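Local coordinates for beta-1,4-galactanase (Humicola insolens, PDB 1HJQ), which hydrolyses beta-1,4-galactosidic linkages in type I arabinogalactans as a family 53 glycoside hydrolase, at residues A[228-233]-A[281-286]; A[244-249]-A[274-279]. All blocks are in the same frame, centred on the assembly; numbering follows the deposited sequence.

Contact 1: residues A[228-233]-A[281-286]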
loop_
_atom_site.group_PDB
_atom_site.type_symbol
_atom_site.label_atom_id
_atom_site.label_comp_id
_atom_site.label_asym_id
_atom_site.label_seq_id
_atom_site.Cartn_x
_atom_site.Cartn_y
_atom_site.Cartn_z
ATOM N N ARG A 228 -19.388 2.309 -3.546
ATOM C CA ARG A 228 -19.887 3.618 -3.933
ATOM C C ARG A 228 -18.773 4.637 -4.038
ATOM O O ARG A 228 -18.718 5.417 -4.984
ATOM C CB ARG A 228 -20.912 4.119 -2.916
ATOM C CG ARG A 228 -21.367 5.548 -3.168
ATOM C CD ARG A 228 -22.462 5.923 -2.196
ATOM N NE ARG A 228 -23.818 5.836 -2.753
ATOM C CZ ARG A 228 -24.282 4.854 -3.527
ATOM N NH1 ARG A 228 -23.509 3.829 -3.886
ATOM N NH2 ARG A 228 -25.548 4.887 -3.924
ATOM N N SER A 229 -17.891 4.628 -3.047
ATOM C CA SER A 229 -16.782 5.563 -2.998
ATOM C C SER A 229 -15.921 5.443 -4.248
ATOM O O SER A 229 -15.621 6.446 -4.897
ATOM C CB SER A 229 -15.946 5.315 -1.746
ATOM O OG SER A 229 -15.009 6.351 -1.560
ATOM N N LEU A 230 -15.539 4.218 -4.591
ATOM C CA LEU A 230 -14.723 3.991 -5.773
ATOM C C LEU A 230 -15.421 4.521 -7.024
ATOM O O LEU A 230 -14.808 5.221 -7.829
ATOM C CB LEU A 230 -14.414 2.498 -5.937
ATOM C CG LEU A 230 -13.677 1.876 -4.751
ATOM C CD1 LEU A 230 -13.347 0.425 -5.034
ATOM C CD2 LEU A 230 -12.412 2.663 -4.473
ATOM N N ASN A 231 -16.701 4.192 -7.185
ATOM C CA ASN A 231 -17.452 4.660 -8.343
ATOM C C ASN A 231 -17.477 6.176 -8.405
ATOM O O ASN A 231 -17.300 6.758 -9.479
ATOM C CB ASN A 231 -18.881 4.127 -8.318
ATOM C CG ASN A 231 -18.987 2.724 -8.885
ATOM O OD1 ASN A 231 -18.678 2.495 -10.058
ATOM N ND2 ASN A 231 -19.425 1.777 -8.060
ATOM N N ASN A 232 -17.685 6.811 -7.253
ATOM C CA ASN A 232 -17.716 8.269 -7.195
ATOM C C ASN A 232 -16.365 8.866 -7.584
ATOM O O ASN A 232 -16.296 9.835 -8.343
ATOM C CB ASN A 232 -18.090 8.752 -5.793
ATOM C CG ASN A 232 -19.518 8.411 -5.411
ATOM O OD1 ASN A 232 -20.331 8.037 -6.255
ATOM N ND2 ASN A 232 -19.832 8.552 -4.129
ATOM N N MET A 233 -15.296 8.281 -7.053
ATOM C CA MET A 233 -13.938 8.744 -7.330
ATOM C C MET A 233 -13.626 8.620 -8.817
ATOM O O MET A 233 -13.198 9.586 -9.457
ATOM C CB MET A 233 -12.929 7.923 -6.516
ATOM C CG MET A 233 -13.053 8.092 -5.005
ATOM S SD MET A 233 -12.076 6.879 -4.069
ATOM C CE MET A 233 -10.419 7.159 -4.764
ATOM N N ALA A 281 -12.345 -7.987 -3.714
ATOM C CA ALA A 281 -11.887 -8.006 -5.099
ATOM C C ALA A 281 -13.078 -7.748 -6.019
ATOM O O ALA A 281 -12.980 -6.982 -6.980
ATOM C CB ALA A 281 -11.243 -9.353 -5.431
ATOM N N ASN A 282 -14.207 -8.379 -5.715
ATOM C CA ASN A 282 -15.405 -8.195 -6.522
ATOM C C ASN A 282 -15.805 -6.733 -6.559
ATOM O O ASN A 282 -16.191 -6.226 -7.611
ATOM C CB ASN A 282 -16.567 -9.020 -5.975
ATOM C CG ASN A 282 -16.282 -10.506 -6.006
ATOM O OD1 ASN A 282 -15.720 -11.019 -6.979
ATOM N ND2 ASN A 282 -16.677 -11.213 -4.944
ATOM N N VAL A 283 -15.719 -6.056 -5.416
ATOM C CA VAL A 283 -16.072 -4.643 -5.362
ATOM C C VAL A 283 -15.175 -3.847 -6.298
ATOM O O VAL A 283 -15.658 -3.093 -7.136
ATOM C CB VAL A 283 -15.957 -4.080 -3.927
ATOM C CG1 VAL A 283 -15.990 -2.556 -3.945
ATOM C CG2 VAL A 283 -17.097 -4.617 -3.076
ATOM N N VAL A 284 -13.868 -4.027 -6.162
ATOM C CA VAL A 284 -12.910 -3.327 -7.011
ATOM C C VAL A 284 -13.139 -3.635 -8.502
ATOM O O VAL A 284 -13.216 -2.726 -9.331
ATOM C CB VAL A 284 -11.471 -3.717 -6.639
ATOM C CG1 VAL A 284 -10.494 -2.969 -7.517
ATOM C CG2 VAL A 284 -11.223 -3.422 -5.169
ATOM N N SER A 285 -13.248 -4.916 -8.837
ATOM C CA SER A 285 -13.471 -5.321 -10.220
ATOM C C SER A 285 -14.758 -4.741 -10.779
ATOM O O SER A 285 -14.796 -4.323 -11.935
ATOM C CB SER A 285 -13.538 -6.840 -10.329
ATOM O OG SER A 285 -12.324 -7.423 -9.906
ATOM N N SER A 286 -15.814 -4.727 -9.966
ATOM C CA SER A 286 -17.110 -4.211 -10.408
ATOM C C SER A 286 -16.960 -2.791 -10.927
ATOM O O SER A 286 -17.664 -2.380 -11.852
ATOM C CB SER A 286 -18.127 -4.224 -9.260
ATOM O OG SER A 286 -17.900 -3.155 -8.356
HETATM O O HOH W 1 -19.905 -1.337 -9.431
#

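Contact 2: residues A[244-249]-A[274-279]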
loop_
_atom_site.group_PDB
_atom_site.type_symbol
_atom_site.label_atom_id
_atom_site.label_comp_id
_atom_site.label_asym_id
_atom_site.label_seq_id
_atom_site.Cartn_x
_atom_site.Cartn_y
_atom_site.Cartn_z
ATOM N N VAL A 244 -5.071 -0.776 -1.765
ATOM C CA VAL A 244 -3.664 -1.072 -1.571
ATOM C C VAL A 244 -3.355 -1.629 -0.188
ATOM O O VAL A 244 -2.200 -1.916 0.128
ATOM C CB VAL A 244 -2.815 0.185 -1.844
ATOM C CG1 VAL A 244 -3.092 0.675 -3.248
ATOM C CG2 VAL A 244 -3.141 1.269 -0.853
ATOM N N GLU A 245 -4.397 -1.804 0.621
ATOM C CA GLU A 245 -4.240 -2.327 1.970
ATOM C C GLU A 245 -5.527 -2.906 2.548
ATOM O O GLU A 245 -6.558 -2.229 2.603
ATOM C CB GLU A 245 -3.774 -1.228 2.916
ATOM C CG GLU A 245 -2.298 -0.979 2.968
ATOM C CD GLU A 245 -1.958 0.049 4.025
ATOM O OE1 GLU A 245 -2.486 -0.064 5.154
ATOM O OE2 GLU A 245 -1.166 0.968 3.735
ATOM N N THR A 246 -5.457 -4.152 2.998
ATOM C CA THR A 246 -6.603 -4.800 3.612
ATOM C C THR A 246 -6.147 -6.071 4.310
ATOM O O THR A 246 -5.138 -6.665 3.934
ATOM C CB THR A 246 -7.691 -5.151 2.582
ATOM O OG1 THR A 246 -8.870 -5.572 3.276
ATOM C CG2 THR A 246 -7.224 -6.268 1.654
ATOM N N ASN A 247 -6.893 -6.475 5.330
ATOM C CA ASN A 247 -6.586 -7.670 6.104
ATOM C C ASN A 247 -7.890 -8.273 6.598
ATOM O O ASN A 247 -8.923 -7.612 6.625
ATOM C CB ASN A 247 -5.755 -7.325 7.349
ATOM C CG ASN A 247 -4.292 -7.036 7.046
ATOM O OD1 ASN A 247 -3.585 -6.474 7.884
ATOM N ND2 ASN A 247 -3.827 -7.430 5.868
ATOM N N TRP A 248 -7.828 -9.539 6.986
ATOM C CA TRP A 248 -8.970 -10.226 7.557
ATOM C C TRP A 248 -8.343 -11.192 8.535
ATOM O O TRP A 248 -7.459 -11.961 8.173
ATOM C CB TRP A 248 -9.782 -10.985 6.517
ATOM C CG TRP A 248 -10.976 -11.634 7.149
ATOM C CD1 TRP A 248 -11.096 -12.939 7.532
ATOM C CD2 TRP A 248 -12.184 -10.986 7.556
ATOM N NE1 TRP A 248 -12.303 -13.144 8.158
ATOM C CE2 TRP A 248 -12.991 -11.962 8.184
ATOM C CE3 TRP A 248 -12.663 -9.674 7.455
ATOM C CZ2 TRP A 248 -14.253 -11.664 8.709
ATOM C CZ3 TRP A 248 -13.917 -9.379 7.977
ATOM C CH2 TRP A 248 -14.696 -10.371 8.597
ATOM N N PRO A 249 -8.788 -11.164 9.794
ATOM C CA PRO A 249 -8.226 -12.052 10.805
ATOM C C PRO A 249 -8.736 -13.479 10.843
ATOM O O PRO A 249 -9.870 -13.753 10.476
ATOM C CB PRO A 249 -8.526 -11.306 12.098
ATOM C CG PRO A 249 -9.854 -10.702 11.811
ATOM C CD PRO A 249 -9.711 -10.190 10.402
ATOM N N THR A 274 -10.427 -15.945 2.649
ATOM C CA THR A 274 -10.680 -16.169 1.232
ATOM C C THR A 274 -11.942 -15.428 0.837
ATOM O O THR A 274 -11.953 -14.626 -0.095
ATOM C CB THR A 274 -10.864 -17.675 0.939
ATOM O OG1 THR A 274 -9.708 -18.390 1.399
ATOM C CG2 THR A 274 -11.029 -17.921 -0.559
ATOM N N GLN A 275 -13.003 -15.704 1.581
ATOM C CA GLN A 275 -14.304 -15.096 1.362
ATOM C C GLN A 275 -14.205 -13.568 1.347
ATOM O O GLN A 275 -14.694 -12.915 0.423
ATOM C CB GLN A 275 -15.239 -15.552 2.478
ATOM C CG GLN A 275 -16.712 -15.364 2.230
ATOM C CD GLN A 275 -17.535 -15.947 3.364
ATOM O OE1 GLN A 275 -17.260 -17.058 3.842
ATOM N NE2 GLN A 275 -18.551 -15.208 3.804
ATOM N N TYR A 276 -13.560 -13.002 2.367
ATOM C CA TYR A 276 -13.422 -11.554 2.469
ATOM C C TYR A 276 -12.569 -10.951 1.359
ATOM O O TYR A 276 -12.965 -9.974 0.724
ATOM C CB TYR A 276 -12.822 -11.161 3.824
ATOM C CG TYR A 276 -12.711 -9.662 4.029
ATOM C CD1 TYR A 276 -13.815 -8.901 4.435
ATOM C CD2 TYR A 276 -11.504 -9.003 3.815
ATOM C CE1 TYR A 276 -13.709 -7.517 4.631
ATOM C CE2 TYR A 276 -11.386 -7.629 4.001
ATOM C CZ TYR A 276 -12.485 -6.890 4.412
ATOM O OH TYR A 276 -12.338 -5.533 4.617
ATOM N N ILE A 277 -11.391 -11.520 1.139
ATOM C CA ILE A 277 -10.496 -11.012 0.112
ATOM C C ILE A 277 -11.170 -11.071 -1.245
ATOM O O ILE A 277 -10.985 -10.189 -2.077
ATOM C CB ILE A 277 -9.180 -11.817 0.070
ATOM C CG1 ILE A 277 -8.434 -11.643 1.395
ATOM C CG2 ILE A 277 -8.311 -11.346 -1.098
ATOM C CD1 ILE A 277 -7.206 -12.509 1.528
ATOM N N GLN A 278 -11.968 -12.105 -1.460
ATOM C CA GLN A 278 -12.661 -12.260 -2.727
ATOM C C GLN A 278 -13.794 -11.245 -2.873
ATOM O O GLN A 278 -14.006 -10.706 -3.957
ATOM C CB GLN A 278 -13.186 -13.694 -2.859
ATOM C CG GLN A 278 -13.815 -14.025 -4.205
ATOM C CD GLN A 278 -13.439 -15.416 -4.700
ATOM O OE1 GLN A 278 -13.465 -16.396 -3.938
ATOM N NE2 GLN A 278 -13.092 -15.512 -5.985
ATOM N N SER A 279 -14.514 -10.981 -1.786
ATOM C CA SER A 279 -15.605 -10.009 -1.813
ATOM C C SER A 279 -15.062 -8.622 -2.142
ATOM O O SER A 279 -15.645 -7.884 -2.941
ATOM C CB SER A 279 -16.303 -9.939 -0.459
ATOM O OG SER A 279 -16.871 -11.180 -0.109
#

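Contact 1: residues A[228-233]-A[281-286]
On the outer layer of the (beta/alpha)8 barrel, the neighbouring helices 223-237 and 270-286 meet where Leu230 reaches Val283 and Val284. The link is slight, 115 Å² of surface summed over both sides, and the direct contacts between the segments are apolar. Leu230 carries the contact from the side of helix 223-237: its CA lies 7.6 Å from the CA of Val284, and its CB is directed at the other helix. CG sits beside the backbone N (chi1 -59°), and CD1 then continues the extended chain (chi2 -177°), which brings that one methyl to the partner helix. There CD1 lies 4.1 Å from Val283 CG1, with the two side chains crossing at about a right angle. The same methyl also lies 4.3 Å from Val284 CA and 4.4 Å from Val284 CG2, although the CB of Val284 is directed away from helix 223-237.

In the barrel, strand 240-245 comes between these helices in the chain and supplies the floor beneath them: Leu230 packs on Val241, and Val284 on Val243. Val283 meets Leu226 and Arg227, one turn earlier on helix 223-237, which extends the helix-helix interface beyond Leu230.

Toward the exposed side the chemistry turns polar. Ser286 OG donates to Val283 O at 2.6 Å, tilted 21° from the carbonyl plane, and accepts a hydrogen bond from a water at 2.9 Å. Asn231 ND2 approaches that water at 3.4 Å, a weak bond, making a tenuous bridge between the helices beside the apolar contact.

Contact 2: residues A[244-249]-A[274-279]
Glu245 OE2, held by a salt bridge to Arg45 NH2 and a hydrogen bond to His178 NE2, immediately precedes Thr246, whose OG1 lies in the plane of the Tyr276 ring at its edge, 3.3 Å from Tyr276 CE2. Glu245 OE1 shares a hydrogen bond with Tyr214 OH, and Thr246 OG1 one with Phe213 O. With OG1 anti to the backbone N (chi1 -170°), the hydroxyl rather than the methyl reaches the tyrosine edge. Asn247 O stands 3.6 Å from Tyr276 CE2.

Most of the contact is aromatic. Trp248 and Tyr276 form an offset stack, the indole six-membered ring and the phenol ring having centroids 4.6 Å apart and planes inclined at 24°. Trp248 CE3 lies over one face of the tyrosine, displaced toward the rim, 3.3 Å from Tyr276 CD1. Nearer the backbone, Tyr276 CB makes an off-centre CH-pi contact with the indole five-membered ring, 4.1 Å from its centroid. Pro249 CD lies against the opposite indole face near its rim, 3.7 Å above the plane, while Trp248 NE1 bonds to Pro267 O, which probably limits rotation of the indole.

An alanine in place of Tyr276 would keep CB but is likely to leave the six-membered ring of Trp248 without its stacking partner and to open a gap beside Thr246.

The setting is that of clan GH-A glycosidases, defined by an acid/base after barrel strand 4 and a nucleophile at the end of strand 7: here Glu135, assigned as proton donor, follows strand 129-132, and Glu245, assigned as nucleophile, ends strand 240-245.

Helix 270-286 takes part in both contacts, whose centres lie 15 Å apart. Contact 1 uses its last residues to meet the preceding outer helix, whereas contact 2 uses an earlier portion to meet the chain leaving strand 240-245. The touching residues are buried in both, yet contact 1 has a water-bearing polar margin and buries about half as much surface as contact 2. Their chemistry differs accordingly: aliphatic methyl packing between helices in contact 1, aromatic stacking beside hydrogen-bonded groups in contact 2. Segment 244-249 of contact 2 contains the assigned nucleophile Glu245, which takes no part in the packing itself; in contact 1 the Val284 side chain is about 11 Å from that of Glu245.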